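Local atomic coordinates of Amuc_1102 (PDB entry 7DSZ), a protein that is of unproven function but adopts an immunoglobulin-like fold related to archaeal type IV pilus proteins, consistent with a pilus-associated role. Residues 27-33 and 48-54. Coordinates in Å, arbitrary orientation, origin at the centre of the assembly. Residues are numbered along the deposited sequence.
Sequences SLYMRQS and PKKWADF
Extended strands 27-32 and 50-54 run antiparallel (axes 4.1 Å apart at closest, directions 147° apart), joined by a long loop. Strand 18-32 is the outer strand of a three-stranded antiparallel sheet in this immunoglobulin-like fold, with 50-63 central and 109-115 beyond. Pro48 O accepts a 2.5 Å hydrogen bond from Gln32 NE2, and Lys49 O one from Ser33 N (3.2 Å), while Lys49 NZ pairs with Glu127. Lys50 faces Gln32 as a non-hydrogen-bonded pair (CA-CA 4.1 Å); one water bridges Lys50 NZ (3.0 Å) and Met30 O (2.7 Å). Trp51 and Arg31 form a hydrogen-bonded pair (CA-CA 5.3 Å): Trp51 N to Arg31 O 2.7 Å, Arg31 N to Trp51 O 2.9 Å. Ala52 CB meets Leu28 CD1 (3.6 Å) and Met30 SD (4.0 Å). Asp53 and Tyr29 form another (CA-CA 5.1 Å): Tyr29 N to Asp53 O and Asp53 N to Tyr29 O, both 2.8 Å; with chi1 t, Asp53 OD2 accepts a salt-bridging hydrogen bond from Arg31 NH1 (3.0 Å). Phe54 receives Leu28 CD1 4.0 Å from its ring centroid, a CH-pi contact. Chemically, Leu28, Met30, Ala52 and Phe54 make one face apolar until Gln32 and Lys50; opposite, the Arg31-Asp53 salt bridge lies beside Tyr29 and Trp51.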
ATOM      1  N   SER C  27      -7.641  23.679  -5.226  1.00 17.67           N
ATOM      2  CA  SER C  27      -7.307  24.486  -4.059  1.00 18.78           C
ATOM      3  C   SER C  27      -6.329  23.729  -3.174  1.00 21.24           C
ATOM      4  O   SER C  27      -6.427  22.514  -3.034  1.00 21.31           O
ATOM      5  CB  SER C  27      -8.543  24.820  -3.229  1.00 22.88           C
ATOM      6  OG  SER C  27      -9.385  25.718  -3.925  1.00 25.38           O
ATOM      7  N   LEU C  28      -5.422  24.463  -2.535  1.00 20.43           N
ATOM      8  CA  LEU C  28      -4.499  23.877  -1.562  1.00 18.97           C
ATOM      9  C   LEU C  28      -5.015  24.114  -0.151  1.00 19.84           C
ATOM     10  O   LEU C  28      -5.280  25.260   0.235  1.00 23.38           O
ATOM     11  CB  LEU C  28      -3.101  24.475  -1.703  1.00 20.03           C
ATOM     12  CG  LEU C  28      -2.143  24.181  -0.538  1.00 21.09           C
ATOM     13  CD1 LEU C  28      -1.817  22.690  -0.506  1.00 20.65           C
ATOM     14  CD2 LEU C  28      -0.878  25.000  -0.690  1.00 24.25           C
ATOM     15  N   TYR C  29      -5.163  23.035   0.606  1.00 17.50           N
ATOM     16  CA  TYR C  29      -5.453  23.082   2.031  1.00 16.22           C
ATOM     17  C   TYR C  29      -4.293  22.465   2.790  1.00 20.69           C
ATOM     18  O   TYR C  29      -3.910  21.325   2.507  1.00 19.40           O
ATOM     19  CB  TYR C  29      -6.704  22.295   2.385  1.00 17.88           C
ATOM     20  CG  TYR C  29      -7.991  22.795   1.780  1.00 16.40           C
ATOM     21  CD1 TYR C  29      -8.782  23.702   2.471  1.00 21.19           C
ATOM     22  CD2 TYR C  29      -8.425  22.334   0.547  1.00 18.19           C
ATOM     23  CE1 TYR C  29      -9.981  24.147   1.944  1.00 19.20           C
ATOM     24  CE2 TYR C  29      -9.643  22.778   0.004  1.00 19.05           C
ATOM     25  CZ  TYR C  29     -10.402  23.680   0.720  1.00 21.67           C
ATOM     26  OH  TYR C  29     -11.596  24.112   0.223  1.00 22.98           O
ATOM     27  N   MET C  30      -3.745  23.195   3.758  1.00 20.31           N
ATOM     28  CA  MET C  30      -2.782  22.605   4.677  1.00 19.53           C
ATOM     29  C   MET C  30      -3.556  21.978   5.827  1.00 20.26           C
ATOM     30  O   MET C  30      -4.363  22.649   6.479  1.00 25.68           O
ATOM     31  CB  MET C  30      -1.776  23.649   5.183  1.00 22.12           C
ATOM     32  CG  MET C  30      -0.982  24.320   4.072  1.00 23.83           C
ATOM     33  SD  MET C  30      -0.014  23.151   3.082  1.00 25.10           S
ATOM     34  CE  MET C  30       0.869  22.252   4.336  1.00 22.87           C
ATOM     35  N   ARG C  31      -3.322  20.692   6.082  1.00 17.61           N
ATOM     36  CA  ARG C  31      -4.155  19.958   7.025  1.00 19.56           C
ATOM     37  C   ARG C  31      -3.280  19.035   7.849  1.00 24.24           C
ATOM     38  O   ARG C  31      -2.399  18.367   7.307  1.00 22.41           O
ATOM     39  CB  ARG C  31      -5.226  19.110   6.317  1.00 23.33           C
ATOM     40  CG  ARG C  31      -6.229  19.901   5.463  1.00 26.38           C
ATOM     41  CD  ARG C  31      -7.190  18.934   4.785  1.00 27.98           C
ATOM     42  NE  ARG C  31      -7.663  17.994   5.778  1.00 34.98           N
ATOM     43  CZ  ARG C  31      -7.881  16.705   5.581  1.00 30.01           C
ATOM     44  NH1 ARG C  31      -7.688  16.127   4.400  1.00 25.43           N
ATOM     45  NH2 ARG C  31      -8.305  15.992   6.604  1.00 31.69           N
ATOM     46  N   GLN C  32      -3.538  18.958   9.142  1.00 22.29           N
ATOM     47  CA  GLN C  32      -2.798  18.042   9.999  0.50 28.88           C
ATOM     48  C   GLN C  32      -3.266  16.616   9.737  1.00 24.59           C
ATOM     49  O   GLN C  32      -4.456  16.386   9.501  1.00 25.81           O
ATOM     50  CB  GLN C  32      -3.012  18.413  11.465  0.50 35.27           C
ATOM     51  CG  GLN C  32      -2.182  17.615  12.452  0.50 37.35           C
ATOM     52  CD  GLN C  32      -2.167  18.243  13.836  0.50 48.86           C
ATOM     53  OE1 GLN C  32      -3.084  18.977  14.211  0.50 49.33           O
ATOM     54  NE2 GLN C  32      -1.115  17.967  14.599  0.50 50.52           N
ATOM     55  N   SER C  33      -2.341  15.660   9.765  1.00 22.59           N
ATOM     56  CA  SER C  33      -2.767  14.287   9.560  1.00 30.06           C
ATOM     57  C   SER C  33      -3.551  13.826  10.783  1.00 34.13           C
ATOM     58  O   SER C  33      -3.401  14.389  11.871  1.00 33.26           O
ATOM     59  CB  SER C  33      -1.577  13.365   9.311  1.00 32.04           C
ATOM     60  OG  SER C  33      -0.671  13.424  10.391  1.00 35.23           O
ATOM     61  N   PRO C  48       1.342  14.949  14.864  1.00 57.73           N
ATOM     62  CA  PRO C  48       1.195  15.045  13.408  1.00 53.19           C
ATOM     63  C   PRO C  48       1.448  16.458  12.902  1.00 46.60           C
ATOM     64  O   PRO C  48       1.132  17.447  13.567  1.00 47.46           O
ATOM     65  CB  PRO C  48      -0.262  14.622  13.170  1.00 47.99           C
ATOM     66  CG  PRO C  48      -0.635  13.823  14.366  1.00 51.52           C
ATOM     67  CD  PRO C  48       0.117  14.448  15.511  1.00 60.11           C
ATOM     68  N   LYS C  49       2.032  16.534  11.709  1.00 43.99           N
ATOM     69  CA  LYS C  49       2.337  17.790  11.045  1.00 42.89           C
ATOM     70  C   LYS C  49       1.348  18.023   9.906  1.00 33.86           C
ATOM     71  O   LYS C  49       0.486  17.185   9.610  1.00 31.89           O
ATOM     72  CB  LYS C  49       3.782  17.791  10.532  1.00 40.36           C
ATOM     73  CG  LYS C  49       4.831  17.750  11.631  1.00 52.11           C
ATOM     74  CD  LYS C  49       6.221  18.004  11.064  1.00 48.53           C
ATOM     75  CE  LYS C  49       7.304  17.835  12.129  1.00 63.00           C
ATOM     76  NZ  LYS C  49       7.149  18.787  13.269  1.00 61.32           N
ATOM     77  N   LYS C  50       1.497  19.163   9.237  1.00 35.10           N
ATOM     78  CA  LYS C  50       0.553  19.557   8.200  1.00 27.78           C
ATOM     79  C   LYS C  50       0.985  19.067   6.821  1.00 24.98           C
ATOM     80  O   LYS C  50       2.097  19.341   6.353  1.00 24.14           O
ATOM     81  CB  LYS C  50       0.352  21.070   8.196  1.00 28.63           C
ATOM     82  CG  LYS C  50      -0.518  21.552   9.355  1.00 26.02           C
ATOM     83  CD  LYS C  50      -0.828  23.048   9.174  1.00 40.80           C
ATOM     84  CE  LYS C  50      -1.547  23.648  10.382  1.00 42.89           C
ATOM     85  NZ  LYS C  50      -2.938  23.137  10.531  1.00 50.25           N
ATOM     86  N   TRP C  51       0.072  18.356   6.175  1.00 23.99           N
ATOM     87  CA  TRP C  51       0.203  17.896   4.811  1.00 17.40           C
ATOM     88  C   TRP C  51      -0.382  18.928   3.853  1.00 17.69           C
ATOM     89  O   TRP C  51      -1.321  19.645   4.192  1.00 19.59           O
ATOM     90  CB  TRP C  51      -0.557  16.579   4.649  1.00 19.76           C
ATOM     91  CG  TRP C  51       0.086  15.424   5.316  1.00 17.97           C
ATOM     92  CD1 TRP C  51       0.296  15.240   6.663  1.00 19.77           C
ATOM     93  CD2 TRP C  51       0.591  14.270   4.665  1.00 16.69           C
ATOM     94  NE1 TRP C  51       0.941  14.039   6.873  1.00 21.38           N
ATOM     95  CE2 TRP C  51       1.124  13.424   5.658  1.00 20.38           C
ATOM     96  CE3 TRP C  51       0.679  13.882   3.322  1.00 19.91           C
ATOM     97  CZ2 TRP C  51       1.723  12.208   5.352  1.00 21.87           C
ATOM     98  CZ3 TRP C  51       1.275  12.668   3.021  1.00 22.44           C
ATOM     99  CH2 TRP C  51       1.783  11.847   4.032  1.00 21.04           C
ATOM    100  N   ALA C  52       0.168  18.984   2.641  1.00 17.22           N
ATOM    101  CA  ALA C  52      -0.470  19.731   1.558  1.00 17.90           C
ATOM    102  C   ALA C  52      -1.539  18.850   0.922  1.00 20.15           C
ATOM    103  O   ALA C  52      -1.234  17.761   0.421  1.00 19.39           O
ATOM    104  CB  ALA C  52       0.552  20.159   0.507  1.00 18.77           C
ATOM    105  N   ASP C  53      -2.786  19.302   0.955  1.00 16.82           N
ATOM    106  CA  ASP C  53      -3.910  18.546   0.405  1.00 16.12           C
ATOM    107  C   ASP C  53      -4.504  19.384  -0.719  1.00 16.26           C
ATOM    108  O   ASP C  53      -5.146  20.405  -0.454  1.00 19.49           O
ATOM    109  CB  ASP C  53      -4.930  18.256   1.515  1.00 17.23           C
ATOM    110  CG  ASP C  53      -6.233  17.653   1.011  1.00 19.97           C
ATOM    111  OD1 ASP C  53      -6.354  17.284  -0.175  1.00 18.61           O
ATOM    112  OD2 ASP C  53      -7.132  17.519   1.855  1.00 19.73           O
ATOM    113  N   PHE C  54      -4.262  18.968  -1.965  1.00 15.20           N
ATOM    114  CA  PHE C  54      -4.774  19.668  -3.135  1.00 17.99           C
ATOM    115  C   PHE C  54      -6.123  19.062  -3.487  1.00 19.41           C
ATOM    116  O   PHE C  54      -6.205  17.862  -3.740  1.00 18.40           O
ATOM    117  CB  PHE C  54      -3.816  19.546  -4.324  1.00 16.86           C
ATOM    118  CG  PHE C  54      -2.477  20.207  -4.112  1.00 17.63           C
ATOM    119  CD1 PHE C  54      -2.275  21.533  -4.494  1.00 19.74           C
ATOM    120  CD2 PHE C  54      -1.413  19.501  -3.572  1.00 18.56           C
ATOM    121  CE1 PHE C  54      -1.015  22.150  -4.313  1.00 22.26           C
ATOM    122  CE2 PHE C  54      -0.174  20.101  -3.380  1.00 21.06           C
ATOM    123  CZ  PHE C  54       0.024  21.429  -3.762  1.00 23.70           C
TER
HETATM  124  O   HOH W   1      -4.331  24.659   8.347  1.00 36.54           O